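Local coordinates for protein basic helix-loop-helix, putative, expressed (PDB 5LW0) that binds ADP-ribose through its macrodomain, one part of a longer rice protein that may act in ADP-ribosylation-linked DNA repair, at residues D71-V76 with N225-V230; Q113-G118 with Q181-T186; C122-N127 with H187-L192. All blocks are in the same frame, centred on the assembly; numbering follows the deposited sequence. Where two conformers were deposited one is given.

Contact 1 (D71-V76 with N225-V230); sequences DNIRLV and NFVAIV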
loop_
_atom_site.group_PDB
_atom_site.type_symbol
_atom_site.label_atom_id
_atom_site.label_comp_id
_atom_site.label_asym_id
_atom_site.label_seq_id
_atom_site.Cartn_x
_atom_site.Cartn_y
_atom_site.Cartn_z
ATOM N N ASP A 71 2.538 14.679 11.691
ATOM C CA ASP A 71 1.490 14.533 12.582
ATOM C C ASP A 71 0.218 14.255 11.816
ATOM O O ASP A 71 0.061 14.585 10.548
ATOM C CB ASP A 71 1.246 15.860 13.411
ATOM C CG ASP A 71 1.725 15.763 14.767
ATOM O OD1 ASP A 71 2.097 14.643 15.190
ATOM O OD2 ASP A 71 1.732 16.802 15.457
ATOM N N ASN A 72 -0.707 13.740 12.580
ATOM C CA ASN A 72 -2.105 13.729 12.223
ATOM C C ASN A 72 -2.370 12.826 11.040
ATOM O O ASN A 72 -3.256 13.076 10.273
ATOM C CB ASN A 72 -2.594 15.158 11.915
ATOM C CG ASN A 72 -2.354 16.141 13.084
ATOM O OD1 ASN A 72 -1.893 17.281 12.881
ATOM N ND2 ASN A 72 -2.612 15.685 14.304
ATOM N N ILE A 73 -1.515 11.833 10.848
ATOM C CA ILE A 73 -1.807 10.774 9.829
ATOM C C ILE A 73 -1.895 9.470 10.540
ATOM O O ILE A 73 -1.327 9.285 11.603
ATOM C CB ILE A 73 -0.760 10.680 8.704
ATOM C CG1 ILE A 73 0.666 10.439 9.267
ATOM C CG2 ILE A 73 -0.827 11.901 7.819
ATOM C CD1 ILE A 73 1.683 9.986 8.213
ATOM N N ARG A 74 -2.615 8.540 9.926
ATOM C CA ARG A 74 -2.732 7.211 10.459
ATOM C C ARG A 74 -2.465 6.220 9.339
ATOM O O ARG A 74 -2.915 6.410 8.215
ATOM C CB ARG A 74 -4.148 7.003 11.045
ATOM C CG ARG A 74 -4.344 5.690 11.733
ATOM C CD ARG A 74 -5.726 5.665 12.463
ATOM N NE ARG A 74 -6.845 5.734 11.520
ATOM C CZ ARG A 74 -8.100 5.463 11.837
ATOM N NH1 ARG A 74 -8.371 5.027 13.089
ATOM N NH2 ARG A 74 -9.058 5.507 10.883
ATOM N N LEU A 75 -1.708 5.170 9.663
ATOM C CA LEU A 75 -1.270 4.179 8.680
ATOM C C LEU A 75 -1.745 2.807 9.107
ATOM O O LEU A 75 -1.550 2.420 10.231
ATOM C CB LEU A 75 0.261 4.175 8.600
ATOM C CG LEU A 75 0.889 5.545 8.272
ATOM C CD1 LEU A 75 2.423 5.473 8.393
ATOM C CD2 LEU A 75 0.518 5.974 6.902
ATOM N N VAL A 76 -2.334 2.070 8.192
ATOM C CA VAL A 76 -2.929 0.762 8.531
ATOM C C VAL A 76 -2.428 -0.291 7.488
ATOM O O VAL A 76 -2.685 -0.160 6.318
ATOM C CB VAL A 76 -4.470 0.777 8.523
ATOM C CG1 VAL A 76 -4.998 -0.583 8.923
ATOM C CG2 VAL A 76 -5.008 1.840 9.421
ATOM N N ASN A 225 3.569 10.508 -0.890
ATOM C CA ASN A 225 2.378 10.789 -1.713
ATOM C C ASN A 225 1.133 10.908 -0.885
ATOM O O ASN A 225 0.298 11.729 -1.157
ATOM C CB ASN A 225 2.240 9.722 -2.800
ATOM C CG ASN A 225 2.890 10.145 -4.087
ATOM O OD1 ASN A 225 2.598 11.239 -4.609
ATOM N ND2 ASN A 225 3.584 9.209 -4.736
ATOM N N PHE A 226 0.997 10.070 0.126
ATOM C CA PHE A 226 -0.177 10.116 0.975
ATOM C C PHE A 226 -0.210 11.438 1.762
ATOM O O PHE A 226 -1.180 12.102 1.789
ATOM C CB PHE A 226 -0.170 8.901 1.899
ATOM C CG PHE A 226 -1.164 8.972 3.023
ATOM C CD1 PHE A 226 -2.503 9.139 2.809
ATOM C CD2 PHE A 226 -0.694 8.922 4.311
ATOM C CE1 PHE A 226 -3.392 9.195 3.931
ATOM C CE2 PHE A 226 -1.559 8.902 5.385
ATOM C CZ PHE A 226 -2.874 9.141 5.191
ATOM N N VAL A 227 0.896 11.791 2.342
ATOM C CA VAL A 227 0.968 13.075 3.075
ATOM C C VAL A 227 0.678 14.239 2.176
ATOM O O VAL A 227 -0.023 15.162 2.582
ATOM C CB VAL A 227 2.269 13.241 3.795
ATOM C CG1 VAL A 227 2.380 14.599 4.376
ATOM C CG2 VAL A 227 2.363 12.203 4.885
ATOM N N ALA A 228 1.125 14.189 0.923
ATOM C CA ALA A 228 0.852 15.292 -0.025
ATOM C C ALA A 228 -0.645 15.402 -0.385
ATOM O O ALA A 228 -1.135 16.518 -0.659
ATOM C CB ALA A 228 1.669 15.147 -1.249
ATOM N N ILE A 229 -1.385 14.314 -0.246
ATOM C CA ILE A 229 -2.859 14.332 -0.447
ATOM C C ILE A 229 -3.522 14.979 0.796
ATOM O O ILE A 229 -4.420 15.812 0.657
ATOM C CB ILE A 229 -3.421 12.900 -0.702
ATOM C CG1 ILE A 229 -2.985 12.395 -2.021
ATOM C CG2 ILE A 229 -4.979 12.877 -0.659
ATOM C CD1 ILE A 229 -3.098 10.885 -2.136
ATOM N N VAL A 230 -3.074 14.591 1.976
ATOM C CA VAL A 230 -3.622 15.075 3.237
ATOM C C VAL A 230 -3.307 16.545 3.424
ATOM O O VAL A 230 -4.127 17.277 3.952
ATOM C CB VAL A 230 -3.026 14.302 4.446
ATOM C CG1 VAL A 230 -3.444 14.961 5.745
ATOM C CG2 VAL A 230 -3.461 12.836 4.434
#
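The carbonyl oxygen of F226, the residue whose ring reaches I73 across the contact, is gripped by two backbone groups of its own helix: V230 N donates to F226 O at 3.1 Å, and I229 N reaches the same oxygen in a bond that is only weak. With its backbone thus occupied inside the helix 208-230, no hydrogen bond crosses from 225-230 to 71-76, and the side chains that meet are apolar. I73 and F226 carry the contact between them. The CG of F226 stands anti to the backbone N (chi1 168°), and the ring corner CE2 comes 3.8 Å from I73 CB and 3.9 Å from L75 CD2, approaching obliquely to the ring. The carbonyl R74 O lies 4.0 Å from F226 CE2 and is a neighbour by contact, not by bond. A long flat residue suits this place, since one ring can touch both I73, just before the strand, and L75 within it. I73 slides past F226 in the opposite direction. Its CD1, at the end of the longer branch, meets V227 CG2 at 4.1 Å, the two side chains crossing at about a right angle, while CG2 touches both the F226 ring and, more loosely, V230 CG2. Branched aliphatics fit here because each offers several methyls without any polar atom to satisfy. R74 points away from the helix, and its NE bonds to T37 OG1. F226 also touches L38 and I189, on two further strands. Helix 208-230 thus covers one face of the central sheet near the start of strand 74-79, as expected of the layered alpha/beta/alpha macrodomain fold.

Contact 2 (Q113-G118 with Q181-T186); sequences QLQSKG and QREGVT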
loop_
_atom_site.group_PDB
_atom_site.type_symbol
_atom_site.label_atom_id
_atom_site.label_comp_id
_atom_site.label_asym_id
_atom_site.label_seq_id
_atom_site.Cartn_x
_atom_site.Cartn_y
_atom_site.Cartn_z
ATOM N N GLN A 113 -12.775 -3.651 0.756
ATOM C CA GLN A 113 -13.995 -3.733 1.530
ATOM C C GLN A 113 -13.758 -3.314 2.990
ATOM O O GLN A 113 -14.366 -3.889 3.950
ATOM C CB GLN A 113 -14.533 -5.161 1.512
ATOM C CG GLN A 113 -14.815 -5.699 0.111
ATOM C CD GLN A 113 -15.497 -7.085 0.120
ATOM O OE1 GLN A 113 -16.665 -7.202 0.387
ATOM N NE2 GLN A 113 -14.732 -8.110 -0.155
ATOM N N LEU A 114 -12.918 -2.295 3.200
ATOM C CA LEU A 114 -12.613 -1.938 4.537
ATOM C C LEU A 114 -13.819 -1.361 5.319
ATOM O O LEU A 114 -13.911 -1.599 6.485
ATOM C CB LEU A 114 -11.443 -0.932 4.577
ATOM C CG LEU A 114 -10.149 -1.599 4.199
ATOM C CD1 LEU A 114 -9.071 -0.538 3.952
ATOM C CD2 LEU A 114 -9.721 -2.631 5.201
ATOM N N GLN A 115 -14.612 -0.498 4.697
ATOM C CA GLN A 115 -15.767 0.114 5.388
ATOM C C GLN A 115 -16.902 -0.898 5.502
ATOM O O GLN A 115 -17.404 -1.163 6.617
ATOM C CB GLN A 115 -16.236 1.352 4.675
ATOM C CG GLN A 115 -17.477 1.970 5.320
ATOM C CD GLN A 115 -17.776 3.344 4.771
ATOM O OE1 GLN A 115 -17.974 3.523 3.557
ATOM N NE2 GLN A 115 -17.836 4.327 5.651
ATOM N N SER A 116 -17.210 -1.561 4.399
ATOM C CA SER A 116 -18.416 -2.444 4.357
ATOM C C SER A 116 -18.239 -3.724 5.180
ATOM O O SER A 116 -19.132 -4.072 6.006
ATOM C CB SER A 116 -18.810 -2.781 2.904
ATOM O OG SER A 116 -17.772 -3.490 2.233
ATOM N N LYS A 117 -17.096 -4.394 5.037
ATOM C CA LYS A 117 -16.820 -5.621 5.812
ATOM C C LYS A 117 -15.933 -5.424 7.031
ATOM O O LYS A 117 -15.986 -6.187 7.968
ATOM C CB LYS A 117 -16.214 -6.685 4.892
ATOM C CG LYS A 117 -17.096 -7.021 3.701
ATOM C CD LYS A 117 -18.260 -7.901 4.102
ATOM C CE LYS A 117 -18.931 -8.494 2.865
ATOM N NZ LYS A 117 -20.156 -9.267 3.227
ATOM N N GLY A 118 -14.996 -4.505 6.935
ATOM C CA GLY A 118 -14.135 -4.223 8.040
ATOM C C GLY A 118 -14.676 -3.287 9.103
ATOM O O GLY A 118 -14.193 -3.279 10.208
ATOM N N GLN A 181 -18.183 4.877 -3.886
ATOM C CA GLN A 181 -19.549 4.846 -3.365
ATOM C C GLN A 181 -19.710 3.923 -2.171
ATOM O O GLN A 181 -20.352 4.289 -1.205
ATOM C CB GLN A 181 -20.518 4.459 -4.474
ATOM C CG GLN A 181 -20.637 5.533 -5.546
ATOM C CD GLN A 181 -21.268 5.032 -6.836
ATOM O OE1 GLN A 181 -21.487 5.809 -7.777
ATOM N NE2 GLN A 181 -21.523 3.733 -6.911
ATOM N N ARG A 182 -19.108 2.749 -2.224
ATOM C CA ARG A 182 -19.317 1.717 -1.188
ATOM C C ARG A 182 -18.362 1.836 -0.045
ATOM O O ARG A 182 -18.694 1.493 1.089
ATOM C CB ARG A 182 -19.181 0.313 -1.763
ATOM C CG ARG A 182 -20.227 -0.061 -2.773
ATOM C CD ARG A 182 -20.073 -1.524 -3.199
ATOM N NE ARG A 182 -20.331 -1.695 -4.627
ATOM C CZ ARG A 182 -21.526 -1.562 -5.207
ATOM N NH1 ARG A 182 -22.607 -1.253 -4.486
ATOM N NH2 ARG A 182 -21.645 -1.740 -6.521
ATOM N N GLU A 183 -17.127 2.283 -0.331
ATOM C CA GLU A 183 -16.086 2.236 0.703
ATOM C C GLU A 183 -15.497 3.596 1.075
ATOM O O GLU A 183 -14.693 3.665 2.020
ATOM C CB GLU A 183 -14.962 1.303 0.277
ATOM C CG GLU A 183 -15.422 -0.076 -0.178
ATOM C CD GLU A 183 -16.113 -0.909 0.909
ATOM O OE1 GLU A 183 -15.855 -0.697 2.118
ATOM O OE2 GLU A 183 -16.875 -1.833 0.520
ATOM N N GLY A 184 -15.884 4.665 0.378
ATOM C CA GLY A 184 -15.435 6.001 0.711
ATOM C C GLY A 184 -14.018 6.331 0.201
ATOM O O GLY A 184 -13.477 7.372 0.548
ATOM N N VAL A 185 -13.477 5.471 -0.641
ATOM C CA VAL A 185 -12.100 5.650 -1.152
ATOM C C VAL A 185 -12.117 6.854 -2.130
ATOM O O VAL A 185 -12.929 6.909 -3.104
ATOM C CB VAL A 185 -11.599 4.420 -1.840
ATOM C CG1 VAL A 185 -10.254 4.656 -2.518
ATOM C CG2 VAL A 185 -11.515 3.234 -0.895
ATOM N N THR A 186 -11.205 7.790 -1.895
ATOM C CA THR A 186 -11.073 8.999 -2.711
ATOM C C THR A 186 -9.770 9.007 -3.563
ATOM O O THR A 186 -9.674 9.748 -4.532
ATOM C CB THR A 186 -11.074 10.260 -1.841
ATOM O OG1 THR A 186 -9.955 10.231 -0.943
ATOM C CG2 THR A 186 -12.361 10.431 -1.081
#
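The carboxylate of E183 meets S116 with both oxygens. S116 N donates to E183 OE1 at 2.8 Å in a nearly straight bond (159°), and S116 OG gives a notably short bond of 2.5 Å to E183 OE2. Each oxygen uses its syn lone pair, on the side of its partner oxygen, so one serine holds the carboxylate in a two-pronged grip. A third donor, Q115 N, lies 2.9 Å from E183 OE1, but its bond is strongly bent and weak. Carbon completes the first shell: Q115 CB lies 3.3 Å from E183 OE1, and E183 CD sits 3.6 Å from Q113 CA.

Torsions explain how both partners arrive. S116 OG lies between its backbone N and carbonyl carbon (chi1 62°), which lets hydroxyl and N-H serve the same carboxylate. E183 folds at chi2 (-63°), turning its CD back from an extended course. Serine suits the spot because its hydroxyl is short enough to work beside its own amide, and glutamate because it has the length to cross from the other segment.

Further out, residues 114-118 follow a helical turn, closed where K117 N and G118 N both donate to Q113 O. Q113 holds D110 through its NE2, and its side chain comes within about 7 Å of the bound ADP-ribose. E183 ends helix 178-183, and G184, with positive phi, turns the chain off toward strand 187-192; its carbonyl receives R121 NH2.

E183 thus meets amide N-H groups at the start of a helical turn, much as a capping side chain does, though it comes from a remote segment. Three donors around one carboxylate would be expected to favour its ionised form.

Contact 3 (C122-N127 with H187-L192); sequences CNVIAN and HIIHVL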
loop_
_atom_site.group_PDB
_atom_site.type_symbol
_atom_site.label_atom_id
_atom_site.label_comp_id
_atom_site.label_asym_id
_atom_site.label_seq_id
_atom_site.Cartn_x
_atom_site.Cartn_y
_atom_site.Cartn_z
ATOM N N CYS A 122 -11.354 4.069 5.483
ATOM C CA CYS A 122 -10.004 4.563 5.038
ATOM C C CYS A 122 -10.189 5.138 3.665
ATOM O O CYS A 122 -10.453 4.418 2.712
ATOM C CB CYS A 122 -8.841 3.478 4.989
ATOM S SG CYS A 122 -8.674 2.456 6.486
ATOM N N ASN A 123 -9.900 6.435 3.523
ATOM C CA ASN A 123 -10.170 7.134 2.226
ATOM C C ASN A 123 -9.075 6.905 1.188
ATOM O O ASN A 123 -9.291 7.079 -0.003
ATOM C CB ASN A 123 -10.336 8.636 2.412
ATOM C CG ASN A 123 -11.631 9.022 3.090
ATOM O OD1 ASN A 123 -12.290 8.225 3.710
ATOM N ND2 ASN A 123 -11.932 10.307 3.033
ATOM N N VAL A 124 -7.849 6.593 1.626
ATOM C CA VAL A 124 -6.775 6.398 0.685
ATOM C C VAL A 124 -6.299 4.971 0.812
ATOM O O VAL A 124 -6.021 4.501 1.909
ATOM C CB VAL A 124 -5.602 7.368 0.930
ATOM C CG1 VAL A 124 -4.535 7.195 -0.142
ATOM C CG2 VAL A 124 -6.096 8.806 1.004
ATOM N N ILE A 125 -6.180 4.263 -0.322
ATOM C CA ILE A 125 -5.589 2.928 -0.275
ATOM C C ILE A 125 -4.424 2.807 -1.240
ATOM O O ILE A 125 -4.356 3.506 -2.252
ATOM C CB ILE A 125 -6.615 1.816 -0.531
ATOM C CG1 ILE A 125 -7.115 1.870 -1.922
ATOM C CG2 ILE A 125 -7.780 1.870 0.481
ATOM C CD1 ILE A 125 -8.032 0.695 -2.270
ATOM N N ALA A 126 -3.447 1.984 -0.869
ATOM C CA ALA A 126 -2.306 1.686 -1.761
ATOM C C ALA A 126 -2.511 0.407 -2.527
ATOM O O ALA A 126 -3.120 -0.549 -2.016
ATOM C CB ALA A 126 -1.059 1.577 -0.938
ATOM N N ASN A 127 -1.967 0.371 -3.727
ATOM C CA ASN A 127 -1.997 -0.781 -4.590
ATOM C C ASN A 127 -0.598 -1.280 -4.893
ATOM O O ASN A 127 0.305 -0.496 -5.117
ATOM C CB ASN A 127 -2.697 -0.388 -5.850
ATOM C CG ASN A 127 -2.741 -1.515 -6.852
ATOM O OD1 ASN A 127 -2.901 -2.676 -6.469
ATOM N ND2 ASN A 127 -2.624 -1.175 -8.141
ATOM N N HIS A 187 -8.787 8.164 -3.192
ATOM C CA HIS A 187 -7.512 8.110 -3.892
ATOM C C HIS A 187 -6.929 6.742 -3.778
ATOM O O HIS A 187 -7.081 6.081 -2.750
ATOM C CB HIS A 187 -6.479 9.100 -3.251
ATOM C CG HIS A 187 -6.844 10.540 -3.375
ATOM N ND1 HIS A 187 -7.740 11.156 -2.531
ATOM C CD2 HIS A 187 -6.377 11.505 -4.192
ATOM C CE1 HIS A 187 -7.869 12.412 -2.873
ATOM N NE2 HIS A 187 -7.008 12.668 -3.835
ATOM N N ILE A 188 -6.268 6.332 -4.844
ATOM C CA ILE A 188 -5.481 5.118 -4.854
ATOM C C ILE A 188 -4.049 5.501 -5.175
ATOM O O ILE A 188 -3.815 6.258 -6.090
ATOM C CB ILE A 188 -6.037 4.139 -5.916
ATOM C CG1 ILE A 188 -7.450 3.645 -5.421
ATOM C CG2 ILE A 188 -5.063 3.004 -6.164
ATOM C CD1 ILE A 188 -8.199 2.905 -6.429
ATOM N N ILE A 189 -3.114 4.981 -4.426
ATOM C CA ILE A 189 -1.726 5.208 -4.713
ATOM C C ILE A 189 -1.126 3.919 -5.210
ATOM O O ILE A 189 -0.945 2.988 -4.433
ATOM C CB ILE A 189 -0.942 5.744 -3.452
ATOM C CG1 ILE A 189 -1.627 6.970 -2.873
ATOM C CG2 ILE A 189 0.495 5.994 -3.850
ATOM C CD1 ILE A 189 -1.033 7.461 -1.551
ATOM N N HIS A 190 -0.772 3.877 -6.514
ATOM C CA HIS A 190 -0.104 2.743 -7.086
ATOM C C HIS A 190 1.364 2.790 -6.654
ATOM O O HIS A 190 2.020 3.790 -6.871
ATOM C CB HIS A 190 -0.146 2.807 -8.591
ATOM C CG HIS A 190 -1.527 2.810 -9.172
ATOM N ND1 HIS A 190 -2.383 1.738 -9.065
ATOM C CD2 HIS A 190 -2.152 3.710 -9.947
ATOM C CE1 HIS A 190 -3.492 1.988 -9.752
ATOM N NE2 HIS A 190 -3.389 3.193 -10.274
ATOM N N VAL A 191 1.898 1.665 -6.185
ATOM C CA VAL A 191 3.280 1.552 -5.720
ATOM C C VAL A 191 3.937 0.379 -6.433
ATOM O O VAL A 191 3.298 -0.699 -6.542
ATOM C CB VAL A 191 3.314 1.220 -4.231
ATOM C CG1 VAL A 191 4.742 1.264 -3.778
ATOM C CG2 VAL A 191 2.455 2.173 -3.441
ATOM N N LEU A 192 5.143 0.548 -6.922
ATOM C CA LEU A 192 5.870 -0.581 -7.552
ATOM C C LEU A 192 7.016 -0.958 -6.625
ATOM O O LEU A 192 7.985 -0.191 -6.457
ATOM C CB LEU A 192 6.399 -0.217 -8.922
ATOM C CG LEU A 192 7.107 -1.397 -9.641
ATOM C CD1 LEU A 192 6.158 -2.532 -9.878
ATOM C CD2 LEU A 192 7.718 -0.901 -10.927
#
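The imidazole of H190 receives N127 at its edge: N127 ND2 donates to H190 ND1 at 3.1 Å, almost straight at 174° and in the planes of both groups, although the planes are turned 67° apart. On one face of the ring, I188 CG2 stands 4.0 Å above the plane, shifted toward the rim. N127 CG is anti to its backbone N (chi1 178°), and ND2 has a second partner in N141 OD1, while H190 NE2 bonds to T156 OG1. An amide and an imidazole suit this inner position because each can link two polar groups.

Both residues sit on parallel strands, V124 to N127 paired in register with H187 to H190. I189 bonds with both its backbone groups: I189 N to I125 O, and N127 N to I189 O, each 2.9 Å. Alternation sends I125 and I188 to the face of N127 and H190, their CG1 atoms 3.9 Å apart. On the other face V124 CG1 meets I189 CD1 at 3.8 Å.

The side chain of N127 is about 6 Å from the bound ADP-ribose. Helix 139-148 packs on the I125 and I188 face, helix 208-230 covers A126 and I189, and strands 37-40 and 167-172 flank the pair.

Contacts 1 and 3 are buried and reach the same sheet: helix 208-230 packs against strand 74-79 in the first and, through F226 and I229, touches I189 and H187 of the second. Contact 2 is only partly buried and lies toward the periphery. Their chemistry follows this placement: contact 1 packs a helix on the start of a strand, mainly through apolar side chains and with no hydrogen bond between the segments, contact 3 joins strand to strand by backbone bonds and adds one polar side-chain pair, and contact 2 ties a loop to a helix end through a carboxylate. Contacts 2 and 3 adjoin where T186 N probably bonds to N123 O, and both lie within the chain span closed by contact 1.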